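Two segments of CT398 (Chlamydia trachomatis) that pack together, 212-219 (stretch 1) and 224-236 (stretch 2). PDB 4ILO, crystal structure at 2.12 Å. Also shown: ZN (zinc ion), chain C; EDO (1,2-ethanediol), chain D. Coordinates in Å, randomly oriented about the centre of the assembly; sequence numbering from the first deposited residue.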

# COMPACT_ATOMS: atom_id res chain seq x y z
N GLN A 212 -47.05 25.56 -2.88
CA GLN A 212 -46.63 26.85 -2.36
C GLN A 212 -45.13 27.06 -2.55
O GLN A 212 -44.69 28.14 -2.96
CB GLN A 212 -46.98 26.92 -0.88
CG GLN A 212 -46.03 27.81 -0.13
CD GLN A 212 -46.55 28.21 1.23
OE1 GLN A 212 -46.55 27.40 2.16
NE2 GLN A 212 -46.99 29.46 1.34
N HIS A 213 -44.33 26.02 -2.24
CA HIS A 213 -42.88 26.13 -2.32
C HIS A 213 -42.43 26.30 -3.77
O HIS A 213 -41.51 27.08 -4.06
CB HIS A 213 -42.21 24.92 -1.66
CG HIS A 213 -40.85 25.21 -1.12
ND1 HIS A 213 -40.64 26.05 -0.04
CD2 HIS A 213 -39.62 24.81 -1.53
CE1 HIS A 213 -39.34 26.14 0.20
NE2 HIS A 213 -38.70 25.40 -0.69
N GLU A 214 -43.07 25.60 -4.69
CA GLU A 214 -42.78 25.82 -6.10
C GLU A 214 -43.07 27.27 -6.49
O GLU A 214 -42.25 27.92 -7.15
CB GLU A 214 -43.57 24.84 -6.96
CG GLU A 214 -43.43 25.12 -8.44
CD GLU A 214 -43.98 24.01 -9.32
OE1 GLU A 214 -44.65 23.07 -8.80
OE2 GLU A 214 -43.73 24.09 -10.54
N ASN A 215 -44.23 27.80 -6.08
CA ASN A 215 -44.51 29.22 -6.31
C ASN A 215 -43.34 30.08 -5.86
O ASN A 215 -42.86 30.94 -6.62
CB ASN A 215 -45.81 29.63 -5.62
CG ASN A 215 -47.06 29.07 -6.33
OD1 ASN A 215 -47.05 28.87 -7.54
ND2 ASN A 215 -48.13 28.82 -5.57
N LEU A 216 -42.83 29.84 -4.65
CA LEU A 216 -41.71 30.64 -4.14
C LEU A 216 -40.50 30.55 -5.06
O LEU A 216 -39.84 31.56 -5.31
CB LEU A 216 -41.31 30.17 -2.74
CG LEU A 216 -42.28 30.42 -1.57
CD1 LEU A 216 -41.72 29.77 -0.31
CD2 LEU A 216 -42.48 31.90 -1.37
N VAL A 217 -40.17 29.34 -5.56
CA VAL A 217 -38.98 29.19 -6.39
C VAL A 217 -39.14 29.96 -7.69
O VAL A 217 -38.21 30.62 -8.17
CB VAL A 217 -38.65 27.71 -6.65
CG1 VAL A 217 -37.46 27.59 -7.57
CG2 VAL A 217 -38.42 26.96 -5.33
N ARG A 218 -40.31 29.84 -8.32
CA ARG A 218 -40.55 30.54 -9.58
C ARG A 218 -40.37 32.06 -9.47
O ARG A 218 -39.98 32.71 -10.46
CB ARG A 218 -41.96 30.24 -10.07
CG ARG A 218 -42.08 28.81 -10.53
CD ARG A 218 -42.71 28.77 -11.88
NE ARG A 218 -43.56 27.61 -12.04
CZ ARG A 218 -44.27 27.37 -13.14
NH1 ARG A 218 -44.24 28.23 -14.16
NH2 ARG A 218 -45.02 26.28 -13.20
N LYS A 219 -40.70 32.67 -8.31
CA LYS A 219 -40.59 34.13 -8.24
C LYS A 219 -39.15 34.57 -8.49
O LYS A 219 -38.92 35.64 -9.04
CB LYS A 219 -41.14 34.68 -6.92
CG LYS A 219 -42.60 34.26 -6.61
CD LYS A 219 -43.38 35.26 -5.70
CE LYS A 219 -43.04 35.12 -4.21
NZ LYS A 219 -42.21 36.26 -3.68
ZN ZN C . -34.01 18.17 -1.85
C1 EDO D . -35.08 30.67 -6.47
O1 EDO D . -35.25 30.99 -7.85
C2 EDO D . -33.59 30.61 -6.20
O2 EDO D . -33.41 29.87 -4.99
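Stretch 2 224-236: VFCEHCSRILYWQ

A helix packs against an irregular, metal-bearing segment by presenting one side of itself and letting a few side chains make different kinds of contact along its length. The two segments of CT398 illustrate the principle on a small scale, burying 527 Å² in all. Stretch 1 is helical, its backbone held by bonds such as Val217 N to His213 O and Arg218 N to Glu214 O, both 3.0 Å. Stretch 2 leaves and returns: an extended, weakly bonded piece at about Val224 and Phe225 leads into a loop, and a strand, Ile232 to Tyr234, comes back beside it. Leu233 N donates to Val224 O at 2.8 Å and Cys226 N to Arg231 O at 2.7 Å, closing the hairpin-like fold. Its strand crosses the helix at a signed angle of -76°, far from parallel, with the axes 8.1 Å apart at their closest. A steep crossing of this kind confines direct contact to a short length of strand, and the backbones come near at Val217 and Val224, whose CA atoms are 5.9 Å apart, and again at Arg218 and Trp235, also 5.9 Å between CA atoms.

Trp235 has the largest area covered, and the contact is chiefly one of flat surfaces. The CA-to-CB bond of Arg218 points sideways, yet the end of its side chain comes nearer, so that the guanidinium lies flat on the indole, with centres 3.9 Å apart and planes at 13°. Arg218 CZ approaches Trp235 CZ2 to 3.3 Å, and Arg218 CD sits over the six-membered ring, 3.8 Å from its centroid. Such stacking lets a cationic group cover an aromatic face while its edge remains free for other partners; here a long salt bridge joins Arg218 NH2 to Glu214 OE2 at 3.7 Å, and Glu214 OE2 also lies 3.5 Å from Trp235 CZ3.

His213, one turn earlier than Val217, combines polar and apolar contact. Its CA-to-CB bond points toward stretch 2, and its NE2 donates a hydrogen bond to Phe225 O, 2.8 Å away with an angle of 148° at the hydrogen. The acceptor is a backbone carbonyl near the ring plane, where a ring nitrogen's N–H bond is directed. One face of the imidazole is meanwhile covered by Glu227, whose CG stands 3.8 Å from the ring centroid.

Val217 fills the space between these two sites. Its CG2 meets Val224 CG1 at 3.5 Å and Leu233 CB at 4.1 Å, while its CG1 reaches Tyr234 CA at 3.7 Å; one branched side chain thus touches both arms of stretch 2. A molecule of 1,2-ethanediol, probably from the crystallisation liquor, links the same region, its O1 bonded to Val217 O at 3.0 Å and its O2 accepting from Val224 N at 2.7 Å. Farther from the helix, zinc is held by Cys226 SG and Cys229 SG, each at 2.3 Å, with two further ligands elsewhere in the structure.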

# COMPACT_ATOMS: atom_id res chain seq x y z
N VAL A 224 -34.21 30.17 -2.47
CA VAL A 224 -35.15 29.19 -1.93
C VAL A 224 -34.46 27.83 -1.87
O VAL A 224 -33.86 27.39 -2.86
CB VAL A 224 -36.43 29.10 -2.78
CG1 VAL A 224 -37.39 28.08 -2.18
CG2 VAL A 224 -37.13 30.52 -2.89
N PHE A 225 -34.60 27.15 -0.73
CA PHE A 225 -33.92 25.90 -0.41
C PHE A 225 -34.93 24.77 -0.29
O PHE A 225 -36.07 24.98 0.16
CB PHE A 225 -33.21 26.04 0.93
CG PHE A 225 -32.36 27.24 1.01
CD1 PHE A 225 -31.13 27.27 0.37
CD2 PHE A 225 -32.81 28.38 1.68
CE1 PHE A 225 -30.33 28.39 0.45
CE2 PHE A 225 -32.03 29.54 1.75
CZ PHE A 225 -30.79 29.55 1.14
N CYS A 226 -34.51 23.57 -0.70
CA CYS A 226 -35.34 22.38 -0.53
C CYS A 226 -35.63 22.19 0.96
O CYS A 226 -34.72 22.22 1.80
CB CYS A 226 -34.60 21.14 -1.06
SG CYS A 226 -35.57 19.61 -0.91
N GLU A 227 -36.92 21.98 1.27
CA GLU A 227 -37.36 21.80 2.65
C GLU A 227 -36.86 20.49 3.26
O GLU A 227 -36.92 20.34 4.49
CB GLU A 227 -38.89 21.86 2.71
CG GLU A 227 -39.45 23.25 2.42
CD GLU A 227 -40.91 23.38 2.82
OE1 GLU A 227 -41.16 23.80 3.97
OE2 GLU A 227 -41.80 23.03 2.00
N HIS A 228 -36.33 19.57 2.45
CA HIS A 228 -35.84 18.28 2.96
C HIS A 228 -34.34 18.11 2.92
O HIS A 228 -33.76 17.61 3.88
CB HIS A 228 -36.56 17.15 2.23
CG HIS A 228 -38.05 17.33 2.25
ND1 HIS A 228 -38.87 16.75 3.20
CD2 HIS A 228 -38.86 18.13 1.51
CE1 HIS A 228 -40.12 17.14 3.01
NE2 HIS A 228 -40.14 17.97 1.98
N CYS A 229 -33.67 18.52 1.84
CA CYS A 229 -32.22 18.35 1.78
C CYS A 229 -31.45 19.65 1.93
O CYS A 229 -30.23 19.60 2.08
CB CYS A 229 -31.80 17.64 0.48
SG CYS A 229 -31.90 18.64 -1.07
N SER A 230 -32.11 20.80 1.88
CA SER A 230 -31.50 22.13 2.09
C SER A 230 -30.71 22.63 0.88
O SER A 230 -30.14 23.76 0.97
CB SER A 230 -30.56 22.20 3.32
OG SER A 230 -31.26 21.96 4.54
N ARG A 231 -30.64 21.89 -0.22
CA ARG A 231 -30.02 22.40 -1.43
C ARG A 231 -30.78 23.63 -1.94
O ARG A 231 -31.96 23.81 -1.67
CB ARG A 231 -30.05 21.34 -2.51
CG ARG A 231 -29.15 20.12 -2.21
CD ARG A 231 -29.13 19.19 -3.39
NE ARG A 231 -28.04 18.21 -3.32
CZ ARG A 231 -28.09 17.10 -2.59
NH1 ARG A 231 -29.14 16.83 -1.84
NH2 ARG A 231 -27.05 16.26 -2.59
N ILE A 232 -30.07 24.45 -2.73
CA ILE A 232 -30.67 25.62 -3.39
C ILE A 232 -31.45 25.16 -4.62
O ILE A 232 -30.90 24.47 -5.49
CB ILE A 232 -29.58 26.62 -3.81
CG1 ILE A 232 -28.90 27.21 -2.58
CG2 ILE A 232 -30.17 27.71 -4.73
CD1 ILE A 232 -27.50 27.71 -2.83
N LEU A 233 -32.73 25.55 -4.71
CA LEU A 233 -33.57 25.17 -5.84
C LEU A 233 -33.75 26.36 -6.79
O LEU A 233 -33.82 27.52 -6.37
CB LEU A 233 -34.97 24.73 -5.37
CG LEU A 233 -35.21 23.42 -4.62
CD1 LEU A 233 -36.60 23.41 -4.01
CD2 LEU A 233 -35.05 22.18 -5.56
N TYR A 234 -33.88 26.05 -8.08
CA TYR A 234 -34.09 27.08 -9.08
C TYR A 234 -34.97 26.51 -10.18
O TYR A 234 -35.17 25.30 -10.28
CB TYR A 234 -32.77 27.63 -9.63
CG TYR A 234 -32.08 26.68 -10.60
CD1 TYR A 234 -31.16 25.73 -10.14
CD2 TYR A 234 -32.32 26.74 -11.97
CE1 TYR A 234 -30.49 24.85 -11.01
CE2 TYR A 234 -31.65 25.86 -12.87
CZ TYR A 234 -30.75 24.92 -12.38
OH TYR A 234 -30.09 24.05 -13.22
N TRP A 235 -35.48 27.41 -11.02
CA TRP A 235 -36.46 27.09 -12.05
C TRP A 235 -35.81 27.21 -13.42
O TRP A 235 -35.25 28.26 -13.76
CB TRP A 235 -37.61 28.09 -11.94
CG TRP A 235 -38.68 27.88 -12.94
CD1 TRP A 235 -38.97 28.67 -14.02
CD2 TRP A 235 -39.62 26.81 -12.95
NE1 TRP A 235 -40.04 28.14 -14.71
CE2 TRP A 235 -40.46 27.00 -14.07
CE3 TRP A 235 -39.84 25.70 -12.12
CZ2 TRP A 235 -41.50 26.12 -14.39
CZ3 TRP A 235 -40.87 24.82 -12.44
CH2 TRP A 235 -41.69 25.04 -13.57
N GLN A 236 -35.90 26.12 -14.21
CA GLN A 236 -35.31 25.98 -15.57
C GLN A 236 -33.91 25.38 -15.50
O GLN A 236 -33.44 24.74 -16.45
CB GLN A 236 -35.26 27.29 -16.37
CG GLN A 236 -36.55 27.72 -17.03
CD GLN A 236 -36.28 28.70 -18.17
OE1 GLN A 236 -35.13 29.03 -18.45
NE2 GLN A 236 -37.34 29.15 -18.85